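DNMT2 (Spodoptera frugiperda, PDB 4H0N) probably methylates cytosine 38 in the anticodon loop of tRNA(Asp), using S-adenosyl-L-methionine, and probably also acts as a DNA cytosine-5 methyltransferase. Local coordinates at residues A[97-109]-A[128-140]. The protein carries 3 engineered substitutions. Residues are numbered along the deposited sequence; the frame is centred on the assembly and turned at random.
Sequences NSFLYLIGILDQL and VRNLFIDKLKECN. With CA (calcium ion), chain F; SAH (S-adenosyl-L-homocysteine), chain E.
Two neighbouring helices of the class I methyltransferase fold, 99-105 and 127-138, pack with the axes of their contacting segments 9.7 Å apart and nearly parallel (19°), and Ile103 of the first is the knob that enters the second, seated among Val128, Leu131, Phe132 and Lys135. Its two branches divide the work. CD1 reaches CB of Phe132 at 3.8 Å, while CG2, anti to the backbone N, lies against CB of Lys135. At the N-terminal end the Phe99 ring receives CG1 of Val128 at its edge, CD2 to CG1 being 3.7 Å, and its CZ approaches CD1 of Phe132; the two rings meet obliquely, their planes at 44°. Such pairs follow from right-handed beta-alpha-beta connections: strand 114-119 lies between these helices in sequence, so both sit side by side over one face of the central sheet, and Phe132 and Leu136 also touch its strand 161-168. Ser98, next to Phe99, meets the adenine end of S-adenosyl-L-homocysteine, N6 giving OG a weak hydrogen bond. At the far end, Lys135 bends at chi2 (59°) and again at chi4, which brings NZ across to the backbone of 103-107. There NZ donates to Ile103 O at 3.1 Å, in the carbonyl plane, and gives OD1 of Asp107 a weak hydrogen bond of 3.3 Å, part of a salt bridge; this oxygen also binds calcium together with Gly104 O. A methionine in place of Lys135 would probably leave the Ile103 carbonyl without this donor and the Asp107 carboxylate without its lysine partner. On the buried side of Lys135, CD2 of Leu106 meets CD2 of Leu136 at 3.6 Å; farther along, the Cys139 sulfur SG lies 3.7 Å from CA of Asp107.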
loop_
_atom_site.group_PDB
_atom_site.type_symbol
_atom_site.label_atom_id
_atom_site.label_comp_id
_atom_site.label_asym_id
_atom_site.label_seq_id
_atom_site.Cartn_x
_atom_site.Cartn_y
_atom_site.Cartn_z
ATOM N N ASN A 97 -17.234 6.392 -2.830
ATOM C CA ASN A 97 -16.215 6.304 -3.860
ATOM C C ASN A 97 -16.153 7.559 -4.726
ATOM O O ASN A 97 -17.172 8.076 -5.185
ATOM C CB ASN A 97 -16.423 5.054 -4.710
ATOM C CG ASN A 97 -15.122 4.393 -5.085
ATOM O OD1 ASN A 97 -14.084 5.050 -5.186
ATOM N ND2 ASN A 97 -15.163 3.083 -5.288
ATOM N N SER A 98 -14.935 8.040 -4.934
ATOM C CA SER A 98 -14.701 9.315 -5.583
ATOM C C SER A 98 -14.103 9.117 -6.967
ATOM O O SER A 98 -13.992 10.063 -7.742
ATOM C CB SER A 98 -13.752 10.144 -4.718
ATOM O OG SER A 98 -13.859 9.755 -3.354
ATOM N N PHE A 99 -13.732 7.876 -7.270
ATOM C CA PHE A 99 -12.974 7.552 -8.477
ATOM C C PHE A 99 -13.722 7.850 -9.774
ATOM O O PHE A 99 -13.114 8.253 -10.772
ATOM C CB PHE A 99 -12.540 6.087 -8.450
ATOM C CG PHE A 99 -11.470 5.758 -9.448
ATOM C CD1 PHE A 99 -10.280 6.466 -9.459
ATOM C CD2 PHE A 99 -11.647 4.738 -10.371
ATOM C CE1 PHE A 99 -9.287 6.171 -10.380
ATOM C CE2 PHE A 99 -10.658 4.440 -11.294
ATOM C CZ PHE A 99 -9.478 5.157 -11.299
ATOM N N LEU A 100 -15.036 7.644 -9.758
ATOM C CA LEU A 100 -15.867 7.917 -10.925
ATOM C C LEU A 100 -15.728 9.361 -11.401
ATOM O O LEU A 100 -15.862 9.643 -12.592
ATOM C CB LEU A 100 -17.336 7.610 -10.628
ATOM C CG LEU A 100 -17.743 6.142 -10.741
ATOM C CD1 LEU A 100 -19.255 6.014 -10.729
ATOM C CD2 LEU A 100 -17.155 5.512 -11.994
ATOM N N TYR A 101 -15.464 10.268 -10.466
ATOM C CA TYR A 101 -15.263 11.668 -10.794
ATOM C C TYR A 101 -14.017 11.867 -11.651
ATOM O O TYR A 101 -14.011 12.697 -12.561
ATOM C CB TYR A 101 -15.157 12.507 -9.527
ATOM C CG TYR A 101 -14.839 13.953 -9.804
ATOM C CD1 TYR A 101 -13.572 14.469 -9.551
ATOM C CD2 TYR A 101 -15.804 14.801 -10.339
ATOM C CE1 TYR A 101 -13.282 15.793 -9.805
ATOM C CE2 TYR A 101 -15.520 16.129 -10.600
ATOM C CZ TYR A 101 -14.259 16.621 -10.329
ATOM O OH TYR A 101 -13.977 17.941 -10.587
ATOM N N LEU A 102 -12.968 11.104 -11.357
ATOM C CA LEU A 102 -11.719 11.203 -12.109
ATOM C C LEU A 102 -11.898 10.747 -13.549
ATOM O O LEU A 102 -11.529 11.463 -14.479
ATOM C CB LEU A 102 -10.609 10.400 -11.432
ATOM C CG LEU A 102 -10.207 10.899 -10.044
ATOM C CD1 LEU A 102 -8.994 10.142 -9.532
ATOM C CD2 LEU A 102 -9.949 12.400 -10.054
ATOM N N ILE A 103 -12.465 9.556 -13.718
ATOM C CA ILE A 103 -12.762 9.012 -15.038
ATOM C C ILE A 103 -13.506 10.036 -15.883
ATOM O O ILE A 103 -13.236 10.193 -17.077
ATOM C CB ILE A 103 -13.616 7.737 -14.930
ATOM C CG1 ILE A 103 -12.837 6.642 -14.192
ATOM C CG2 ILE A 103 -14.054 7.262 -16.308
ATOM C CD1 ILE A 103 -13.635 5.378 -13.941
ATOM N N GLY A 104 -14.433 10.742 -15.246
ATOM C CA GLY A 104 -15.170 11.802 -15.902
ATOM C C GLY A 104 -14.255 12.886 -16.427
ATOM O O GLY A 104 -14.210 13.109 -17.628
ATOM N N ILE A 105 -13.502 13.530 -15.539
ATOM C CA ILE A 105 -12.725 14.710 -15.900
ATOM C C ILE A 105 -11.466 14.425 -16.703
ATOM O O ILE A 105 -10.663 15.330 -16.915
ATOM C CB ILE A 105 -12.286 15.527 -14.663
ATOM C CG1 ILE A 105 -11.391 14.685 -13.754
ATOM C CG2 ILE A 105 -13.491 16.079 -13.916
ATOM C CD1 ILE A 105 -10.604 15.505 -12.758
ATOM N N LEU A 106 -11.278 13.191 -17.151
ATOM C CA LEU A 106 -10.042 12.845 -17.847
ATOM C C LEU A 106 -9.877 13.559 -19.196
ATOM O O LEU A 106 -8.784 14.010 -19.542
ATOM C CB LEU A 106 -9.918 11.329 -18.017
ATOM C CG LEU A 106 -8.510 10.832 -18.359
ATOM C CD1 LEU A 106 -7.460 11.437 -17.426
ATOM C CD2 LEU A 106 -8.473 9.315 -18.296
ATOM N N ASP A 107 -10.967 13.676 -19.948
ATOM C CA ASP A 107 -10.926 14.283 -21.274
ATOM C C ASP A 107 -10.565 15.770 -21.249
ATOM O O ASP A 107 -10.302 16.369 -22.293
ATOM C CB ASP A 107 -12.269 14.096 -21.979
ATOM C CG ASP A 107 -13.415 14.714 -21.209
ATOM O OD1 ASP A 107 -13.418 14.587 -19.973
ATOM O OD2 ASP A 107 -14.304 15.330 -21.833
ATOM N N GLN A 108 -10.566 16.371 -20.067
ATOM C CA GLN A 108 -10.244 17.785 -19.953
ATOM C C GLN A 108 -9.016 18.005 -19.084
ATOM O O GLN A 108 -8.768 19.111 -18.604
ATOM C CB GLN A 108 -11.442 18.565 -19.423
ATOM C CG GLN A 108 -12.168 17.853 -18.312
ATOM C CD GLN A 108 -13.601 18.316 -18.173
ATOM O OE1 GLN A 108 -14.244 18.674 -19.159
ATOM N NE2 GLN A 108 -14.113 18.306 -16.946
ATOM N N LEU A 109 -8.253 16.938 -18.878
ATOM C CA LEU A 109 -6.953 17.047 -18.236
ATOM C C LEU A 109 -5.904 17.060 -19.340
ATOM O O LEU A 109 -5.065 16.161 -19.432
ATOM C CB LEU A 109 -6.729 15.891 -17.257
ATOM C CG LEU A 109 -7.710 15.877 -16.073
ATOM C CD1 LEU A 109 -7.430 14.738 -15.099
ATOM C CD2 LEU A 109 -7.714 17.214 -15.342
ATOM N N VAL A 128 -15.932 -0.808 -12.941
ATOM C CA VAL A 128 -15.212 0.452 -12.885
ATOM C C VAL A 128 -13.953 0.389 -13.737
ATOM O O VAL A 128 -13.655 1.316 -14.493
ATOM C CB VAL A 128 -14.829 0.815 -11.445
ATOM C CG1 VAL A 128 -13.943 2.058 -11.435
ATOM C CG2 VAL A 128 -16.082 1.021 -10.600
ATOM N N ARG A 129 -13.219 -0.712 -13.613
ATOM C CA ARG A 129 -12.001 -0.896 -14.389
ATOM C C ARG A 129 -12.300 -0.848 -15.877
ATOM O O ARG A 129 -11.606 -0.164 -16.626
ATOM C CB ARG A 129 -11.310 -2.208 -14.013
ATOM C CG ARG A 129 -10.100 -2.554 -14.860
ATOM C CD ARG A 129 -10.446 -3.625 -15.875
ATOM N NE ARG A 129 -9.456 -3.706 -16.946
ATOM C CZ ARG A 129 -9.697 -4.208 -18.154
ATOM N NH1 ARG A 129 -10.900 -4.680 -18.454
ATOM N NH2 ARG A 129 -8.735 -4.230 -19.067
ATOM N N ASN A 130 -13.341 -1.558 -16.302
ATOM C CA ASN A 130 -13.716 -1.565 -17.712
ATOM C C ASN A 130 -14.030 -0.165 -18.227
ATOM O O ASN A 130 -13.685 0.181 -19.354
ATOM C CB ASN A 130 -14.893 -2.503 -17.966
ATOM C CG ASN A 130 -14.528 -3.962 -17.762
ATOM O OD1 ASN A 130 -13.352 -4.314 -17.664
ATOM N ND2 ASN A 130 -15.538 -4.821 -17.706
ATOM N N LEU A 131 -14.676 0.638 -17.391
ATOM C CA LEU A 131 -15.000 2.009 -17.749
ATOM C C LEU A 131 -13.737 2.838 -17.788
ATOM O O LEU A 131 -13.537 3.636 -18.702
ATOM C CB LEU A 131 -15.951 2.621 -16.729
ATOM C CG LEU A 131 -16.559 3.947 -17.179
ATOM C CD1 LEU A 131 -17.574 3.686 -18.280
ATOM C CD2 LEU A 131 -17.192 4.683 -16.014
ATOM N N PHE A 132 -12.892 2.647 -16.783
ATOM C CA PHE A 132 -11.674 3.431 -16.648
ATOM C C PHE A 132 -10.727 3.239 -17.826
ATOM O O PHE A 132 -10.158 4.200 -18.337
ATOM C CB PHE A 132 -10.963 3.092 -15.343
ATOM C CG PHE A 132 -9.542 3.545 -15.306
ATOM C CD1 PHE A 132 -9.233 4.886 -15.149
ATOM C CD2 PHE A 132 -8.509 2.630 -15.439
ATOM C CE1 PHE A 132 -7.918 5.307 -15.121
ATOM C CE2 PHE A 132 -7.195 3.044 -15.415
ATOM C CZ PHE A 132 -6.896 4.381 -15.254
ATOM N N ILE A 133 -10.559 1.993 -18.248
ATOM C CA ILE A 133 -9.719 1.678 -19.396
ATOM C C ILE A 133 -10.327 2.282 -20.653
ATOM O O ILE A 133 -9.625 2.811 -21.520
ATOM C CB ILE A 133 -9.587 0.147 -19.579
ATOM C CG1 ILE A 133 -8.739 -0.456 -18.453
ATOM C CG2 ILE A 133 -9.020 -0.199 -20.954
ATOM C CD1 ILE A 133 -7.428 0.273 -18.191
ATOM N N ASP A 134 -11.649 2.200 -20.730
ATOM C CA ASP A 134 -12.406 2.726 -21.852
ATOM C C ASP A 134 -12.224 4.234 -21.997
ATOM O O ASP A 134 -12.211 4.761 -23.108
ATOM C CB ASP A 134 -13.882 2.410 -21.664
ATOM C CG ASP A 134 -14.717 2.840 -22.836
ATOM O OD1 ASP A 134 -14.940 1.996 -23.730
ATOM O OD2 ASP A 134 -15.143 4.017 -22.864
ATOM N N LYS A 135 -12.092 4.926 -20.869
ATOM C CA LYS A 135 -11.885 6.364 -20.898
ATOM C C LYS A 135 -10.461 6.686 -21.335
ATOM O O LYS A 135 -10.216 7.720 -21.950
ATOM C CB LYS A 135 -12.180 7.001 -19.537
ATOM C CG LYS A 135 -12.349 8.515 -19.596
ATOM C CD LYS A 135 -13.496 8.871 -20.532
ATOM C CE LYS A 135 -13.468 10.328 -20.971
ATOM N NZ LYS A 135 -13.841 11.271 -19.885
ATOM N N LEU A 136 -9.525 5.799 -21.017
ATOM C CA LEU A 136 -8.146 5.971 -21.463
ATOM C C LEU A 136 -8.040 5.931 -22.996
ATOM O O LEU A 136 -7.463 6.832 -23.610
ATOM C CB LEU A 136 -7.229 4.915 -20.841
ATOM C CG LEU A 136 -6.999 4.951 -19.326
ATOM C CD1 LEU A 136 -6.016 3.861 -18.914
ATOM C CD2 LEU A 136 -6.496 6.309 -18.879
ATOM N N LYS A 137 -8.598 4.885 -23.600
ATOM C CA LYS A 137 -8.568 4.725 -25.049
ATOM C C LYS A 137 -9.187 5.929 -25.739
ATOM O O LYS A 137 -8.695 6.384 -26.768
ATOM C CB LYS A 137 -9.330 3.467 -25.467
ATOM C CG LYS A 137 -8.671 2.150 -25.113
ATOM C CD LYS A 137 -9.629 1.001 -25.406
ATOM C CE LYS A 137 -8.913 -0.200 -26.002
ATOM N NZ LYS A 137 -7.829 -0.709 -25.115
ATOM N N GLU A 138 -10.275 6.431 -25.163
ATOM C CA GLU A 138 -11.002 7.570 -25.707
ATOM C C GLU A 138 -10.138 8.819 -25.719
ATOM O O GLU A 138 -10.276 9.665 -26.603
ATOM C CB GLU A 138 -12.252 7.837 -24.865
ATOM C CG GLU A 138 -13.569 7.712 -25.608
ATOM C CD GLU A 138 -14.739 7.465 -24.671
ATOM O OE1 GLU A 138 -14.979 8.300 -23.772
ATOM O OE2 GLU A 138 -15.410 6.425 -24.824
ATOM N N CYS A 139 -9.252 8.929 -24.732
ATOM C CA CYS A 139 -8.427 10.123 -24.568
ATOM C C CYS A 139 -7.024 9.925 -25.132
ATOM O O CYS A 139 -6.095 10.655 -24.780
ATOM C CB CYS A 139 -8.358 10.529 -23.096
ATOM S SG CYS A 139 -9.975 10.864 -22.348
ATOM N N ASN A 140 -6.891 8.933 -26.008
ATOM C CA ASN A 140 -5.620 8.591 -26.654
ATOM C C ASN A 140 -4.475 8.245 -25.682
ATOM O O ASN A 140 -3.316 8.622 -25.885
ATOM C CB ASN A 140 -5.229 9.675 -27.657
ATOM C CG ASN A 140 -6.409 10.116 -28.518
ATOM O OD1 ASN A 140 -6.859 9.387 -29.407
ATOM N ND2 ASN A 140 -6.921 11.312 -28.249
HETATM CA CA CA F . -15.825 14.772 -19.339
HETATM N N SAH E . -1.364 5.467 -1.089
HETATM C CA SAH E . -1.578 6.266 0.113
HETATM C CB SAH E . -3.001 6.139 0.671
HETATM C CG SAH E . -3.978 5.206 -0.040
HETATM S SD SAH E . -5.343 4.724 1.055
HETATM C C SAH E . -0.523 5.983 1.188
HETATM O O SAH E . -0.812 5.980 2.386
HETATM O OXT SAH E . 0.649 5.764 0.889
HETATM C "C5'" SAH E . -6.465 5.971 0.366
HETATM C "C4'" SAH E . -6.484 7.294 1.133
HETATM O "O4'" SAH E . -7.178 8.265 0.372
HETATM C "C3'" SAH E . -7.187 7.218 2.483
HETATM O "O3'" SAH E . -6.243 7.387 3.519
HETATM C "C2'" SAH E . -8.193 8.359 2.493
HETATM O "O2'" SAH E . -7.988 9.217 3.592
HETATM C "C1'" SAH E . -7.941 9.118 1.203
HETATM N N9 SAH E . -9.202 9.494 0.530
HETATM C C8 SAH E . -10.333 8.728 0.402
HETATM N N7 SAH E . -11.261 9.436 -0.283
HETATM C C5 SAH E . -10.742 10.644 -0.595
HETATM C C6 SAH E . -11.255 11.741 -1.279
HETATM N N6 SAH E . -12.492 11.712 -1.766
HETATM N N1 SAH E . -10.472 12.865 -1.448
HETATM C C2 SAH E . -9.189 12.896 -0.939
HETATM N N3 SAH E . -8.685 11.805 -0.260
HETATM C C4 SAH E . -9.449 10.696 -0.089
#